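Local coordinates for protein mycolic acid synthase (Mycobacterium tuberculosis, PDB 1L1E) that probably converts a double bond of mycolic acid chains into a cyclopropane ring, using S-adenosyl-L-methionine as the methylene donor in cell-envelope lipid synthesis, at residues A[235-247]-A[259-273]. Residues are numbered along the deposited sequence; the frame is centred on the assembly and turned at random.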
# COMPACT_ATOMS: atom_id res chain seq x y z
N THR A 235 8.79 0.44 -10.09
CA THR A 235 7.54 1.17 -9.97
C THR A 235 7.92 2.64 -9.78
O THR A 235 7.44 3.52 -10.49
CB THR A 235 6.75 0.71 -8.73
OG1 THR A 235 6.47 -0.69 -8.84
CG2 THR A 235 5.44 1.49 -8.61
N LEU A 236 8.82 2.88 -8.83
CA LEU A 236 9.28 4.23 -8.55
C LEU A 236 9.92 4.87 -9.78
O LEU A 236 9.70 6.05 -10.05
CB LEU A 236 10.27 4.21 -7.37
CG LEU A 236 9.65 3.85 -6.01
CD1 LEU A 236 10.75 3.62 -4.98
CD2 LEU A 236 8.72 4.97 -5.54
N ASP A 237 10.71 4.11 -10.53
CA ASP A 237 11.33 4.65 -11.74
C ASP A 237 10.24 5.11 -12.69
O ASP A 237 10.29 6.22 -13.24
CB ASP A 237 12.19 3.59 -12.45
CG ASP A 237 13.53 3.36 -11.78
OD1 ASP A 237 14.05 4.30 -11.14
OD2 ASP A 237 14.07 2.24 -11.90
N MET A 238 9.24 4.26 -12.89
CA MET A 238 8.16 4.61 -13.80
C MET A 238 7.33 5.80 -13.34
O MET A 238 6.91 6.61 -14.16
CB MET A 238 7.29 3.38 -14.07
CG MET A 238 8.03 2.31 -14.89
SD MET A 238 7.06 0.84 -15.26
CE MET A 238 6.22 1.35 -16.72
N TRP A 239 7.08 5.93 -12.03
CA TRP A 239 6.32 7.08 -11.56
C TRP A 239 7.13 8.35 -11.82
O TRP A 239 6.57 9.38 -12.18
CB TRP A 239 6.01 6.99 -10.06
CG TRP A 239 4.91 6.03 -9.70
CD1 TRP A 239 3.87 5.62 -10.49
CD2 TRP A 239 4.71 5.41 -8.42
NE1 TRP A 239 3.04 4.78 -9.79
CE2 TRP A 239 3.53 4.64 -8.52
CE3 TRP A 239 5.41 5.43 -7.20
CZ2 TRP A 239 3.04 3.89 -7.44
CZ3 TRP A 239 4.92 4.69 -6.14
CH2 TRP A 239 3.75 3.93 -6.26
N ALA A 240 8.44 8.25 -11.62
CA ALA A 240 9.33 9.39 -11.83
C ALA A 240 9.33 9.83 -13.29
O ALA A 240 9.16 11.02 -13.59
CB ALA A 240 10.75 9.03 -11.39
N THR A 241 9.51 8.87 -14.19
CA THR A 241 9.54 9.14 -15.63
C THR A 241 8.26 9.83 -16.10
O THR A 241 8.30 10.76 -16.90
CB THR A 241 9.73 7.83 -16.44
OG1 THR A 241 11.01 7.26 -16.11
CG2 THR A 241 9.68 8.09 -17.95
N ALA A 242 7.12 9.38 -15.57
CA ALA A 242 5.83 9.95 -15.92
C ALA A 242 5.68 11.39 -15.39
O ALA A 242 5.25 12.30 -16.11
CB ALA A 242 4.72 9.07 -15.36
N LEU A 243 6.05 11.59 -14.12
CA LEU A 243 5.97 12.90 -13.51
C LEU A 243 6.84 13.87 -14.29
O LEU A 243 6.40 14.97 -14.64
CB LEU A 243 6.45 12.84 -12.05
CG LEU A 243 6.43 14.15 -11.24
CD1 LEU A 243 5.07 14.80 -11.31
CD2 LEU A 243 6.81 13.85 -9.80
N GLU A 244 8.07 13.45 -14.59
CA GLU A 244 9.00 14.28 -15.34
C GLU A 244 8.42 14.72 -16.68
O GLU A 244 8.49 15.90 -17.02
CB GLU A 244 10.31 13.54 -15.58
CG GLU A 244 11.31 14.36 -16.40
CD GLU A 244 12.68 13.72 -16.46
OE1 GLU A 244 13.59 14.32 -17.06
OE2 GLU A 244 12.84 12.61 -15.91
N ALA A 245 7.86 13.78 -17.43
CA ALA A 245 7.29 14.09 -18.73
C ALA A 245 6.13 15.07 -18.62
O ALA A 245 5.81 15.77 -19.57
CB ALA A 245 6.83 12.81 -19.43
N ASN A 246 5.50 15.11 -17.44
CA ASN A 246 4.37 16.02 -17.22
C ASN A 246 4.76 17.17 -16.29
O ASN A 246 3.91 17.72 -15.58
CB ASN A 246 3.18 15.27 -16.63
CG ASN A 246 2.61 14.24 -17.57
OD1 ASN A 246 3.05 13.09 -17.59
ND2 ASN A 246 1.63 14.65 -18.38
N LYS A 247 6.03 17.54 -16.32
CA LYS A 247 6.56 18.61 -15.48
C LYS A 247 5.78 19.91 -15.53
O LYS A 247 5.24 20.36 -14.51
CB LYS A 247 8.02 18.89 -15.85
CG LYS A 247 8.61 20.07 -15.12
CD LYS A 247 10.04 20.33 -15.53
CE LYS A 247 10.58 21.57 -14.85
NZ LYS A 247 11.99 21.85 -15.24
N TYR A 259 6.80 19.60 -7.05
CA TYR A 259 7.36 18.78 -8.11
C TYR A 259 8.72 18.22 -7.69
O TYR A 259 8.92 17.01 -7.65
CB TYR A 259 7.52 19.60 -9.39
CG TYR A 259 8.22 18.86 -10.51
CD1 TYR A 259 7.57 17.86 -11.23
CD2 TYR A 259 9.55 19.15 -10.83
CE1 TYR A 259 8.22 17.17 -12.25
CE2 TYR A 259 10.21 18.47 -11.84
CZ TYR A 259 9.54 17.48 -12.54
OH TYR A 259 10.20 16.80 -13.54
N ASP A 260 9.66 19.11 -7.37
CA ASP A 260 10.99 18.69 -6.96
C ASP A 260 10.89 17.78 -5.74
O ASP A 260 11.66 16.83 -5.60
CB ASP A 260 11.87 19.90 -6.63
CG ASP A 260 12.04 20.83 -7.81
OD1 ASP A 260 12.22 20.34 -8.94
OD2 ASP A 260 12.02 22.07 -7.62
N ARG A 261 9.94 18.07 -4.86
CA ARG A 261 9.73 17.27 -3.66
C ARG A 261 9.46 15.82 -4.06
O ARG A 261 10.10 14.89 -3.55
CB ARG A 261 8.56 17.84 -2.86
CG ARG A 261 8.15 17.04 -1.64
CD ARG A 261 7.13 17.82 -0.82
NE ARG A 261 6.52 17.01 0.24
CZ ARG A 261 5.67 17.49 1.15
NH1 ARG A 261 5.34 18.78 1.14
NH2 ARG A 261 5.15 16.68 2.06
N TYR A 262 8.52 15.62 -4.98
CA TYR A 262 8.20 14.27 -5.41
C TYR A 262 9.27 13.61 -6.26
O TYR A 262 9.54 12.42 -6.08
CB TYR A 262 6.84 14.25 -6.12
CG TYR A 262 5.73 14.03 -5.12
CD1 TYR A 262 5.30 15.07 -4.29
CD2 TYR A 262 5.18 12.76 -4.93
CE1 TYR A 262 4.35 14.84 -3.29
CE2 TYR A 262 4.23 12.52 -3.93
CZ TYR A 262 3.82 13.57 -3.12
OH TYR A 262 2.89 13.35 -2.14
N MET A 263 9.88 14.35 -7.18
CA MET A 263 10.93 13.77 -8.01
C MET A 263 12.06 13.25 -7.12
O MET A 263 12.60 12.17 -7.36
CB MET A 263 11.50 14.79 -8.99
CG MET A 263 10.64 15.03 -10.22
SD MET A 263 10.21 13.53 -11.12
CE MET A 263 11.84 12.98 -11.75
N LYS A 264 12.40 14.03 -6.09
CA LYS A 264 13.46 13.67 -5.14
C LYS A 264 13.08 12.40 -4.39
O LYS A 264 13.93 11.57 -4.07
CB LYS A 264 13.68 14.81 -4.14
CG LYS A 264 14.53 14.47 -2.92
CD LYS A 264 14.67 15.70 -2.01
CE LYS A 264 15.18 15.34 -0.62
NZ LYS A 264 16.60 14.87 -0.59
N TYR A 265 11.80 12.28 -4.10
CA TYR A 265 11.28 11.13 -3.38
C TYR A 265 11.33 9.88 -4.26
O TYR A 265 11.88 8.85 -3.87
CB TYR A 265 9.86 11.43 -2.92
CG TYR A 265 8.92 10.26 -2.79
CD1 TYR A 265 9.20 9.19 -1.93
CD2 TYR A 265 7.70 10.25 -3.47
CE1 TYR A 265 8.29 8.14 -1.76
CE2 TYR A 265 6.78 9.21 -3.30
CZ TYR A 265 7.08 8.17 -2.45
OH TYR A 265 6.16 7.16 -2.29
N LEU A 266 10.80 10.00 -5.47
CA LEU A 266 10.74 8.87 -6.38
C LEU A 266 12.12 8.37 -6.82
O LEU A 266 12.40 7.17 -6.74
CB LEU A 266 9.89 9.23 -7.60
CG LEU A 266 8.47 9.73 -7.29
CD1 LEU A 266 7.84 10.21 -8.57
CD2 LEU A 266 7.63 8.64 -6.64
N THR A 267 12.97 9.28 -7.28
CA THR A 267 14.30 8.89 -7.74
C THR A 267 15.16 8.38 -6.60
O THR A 267 15.89 7.40 -6.75
CB THR A 267 15.02 10.05 -8.44
OG1 THR A 267 14.24 10.49 -9.56
CG2 THR A 267 16.39 9.60 -8.95
N GLY A 268 15.06 9.03 -5.44
CA GLY A 268 15.85 8.62 -4.30
C GLY A 268 15.46 7.26 -3.73
O GLY A 268 16.32 6.47 -3.37
N CYS A 269 14.16 6.99 -3.62
CA CYS A 269 13.72 5.71 -3.09
C CYS A 269 13.98 4.58 -4.09
O CYS A 269 14.21 3.44 -3.70
CB CYS A 269 12.23 5.75 -2.73
SG CYS A 269 11.85 6.66 -1.20
N ALA A 270 13.95 4.90 -5.38
CA ALA A 270 14.21 3.89 -6.39
C ALA A 270 15.61 3.32 -6.15
O ALA A 270 15.82 2.11 -6.24
CB ALA A 270 14.10 4.48 -7.79
N LYS A 271 16.55 4.21 -5.85
CA LYS A 271 17.94 3.83 -5.58
C LYS A 271 18.07 2.98 -4.32
O LYS A 271 18.85 2.02 -4.28
CB LYS A 271 18.83 5.06 -5.39
CG LYS A 271 19.26 5.79 -6.65
CD LYS A 271 20.19 6.95 -6.26
CE LYS A 271 20.85 7.61 -7.46
NZ LYS A 271 21.81 8.66 -7.01
N LEU A 272 17.32 3.35 -3.28
CA LEU A 272 17.37 2.65 -2.01
C LEU A 272 16.91 1.20 -2.06
O LEU A 272 17.59 0.32 -1.54
CB LEU A 272 16.57 3.41 -0.95
CG LEU A 272 17.00 4.85 -0.65
CD1 LEU A 272 16.37 5.26 0.66
CD2 LEU A 272 18.53 4.97 -0.55
N PHE A 273 15.76 0.95 -2.67
CA PHE A 273 15.26 -0.41 -2.77
C PHE A 273 16.12 -1.23 -3.71
O PHE A 273 16.29 -2.43 -3.53
CB PHE A 273 13.80 -0.42 -3.23
CG PHE A 273 12.83 0.12 -2.21
CD1 PHE A 273 12.66 1.49 -2.03
CD2 PHE A 273 12.09 -0.75 -1.41
CE1 PHE A 273 11.77 1.98 -1.08
CE2 PHE A 273 11.21 -0.27 -0.45
CZ PHE A 273 11.05 1.10 -0.29
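Leu236 is a knob in a hole made by Leu266, Cys269, Ala270 and Phe273. Its CD1 presses on the CB of Cys269 at 3.4 Å, a tight approach for two carbons, while its CB lies against the methyl of Ala270. From the other helix Leu266 answers as a second knob, received by Leu236, Trp239, Ala240 and Leu243. With its CG anti to the carbonyl carbon (chi1 -55°), Leu266 sends CD1 to within 3.7 Å of the CA of Ala240, and CD2 toward the Trp239 ring, 3.9 Å from CE3. The two helices, 229-245 and 256-274, form an antiparallel pair joined through the short helix 247-253, their local axes 8.3 Å apart at an angle of 156°. They pack beside the cofactor-binding Rossmann-like core of this S-adenosylmethionine-dependent methyltransferase; Trp239 reaches Tyr33 of the probable cofactor site, and Cys269 is probably an active-site residue. No hydrogen bond links the segments, and the interface rests chiefly on apolar packing. Nearer the connecting helix, Leu243 is a third knob, among Tyr259, Tyr262, Met263 and Leu266, and its CD2 meets Met263 SD and Tyr262 CB, both at 3.7 Å. Met263, bent at chi2 and chi3, turns its SD back to the carbonyl oxygen of Ala240 and to CD2 of Leu243, with CE beside the Ala240 methyl and its own CG over one face of the Tyr259 ring. On the opposite face lies Lys247, whose CG makes a CH-pi contact 4.1 Å from the ring centroid; the Leu243 carbonyl oxygen lies in the ring plane at the CE1 edge, and Glu244 CA sits by the hydroxyl OH. At the far end Asp237 touches the Ala270 methyl through OD1, while its OD2 forms a salt bridge with Arg274.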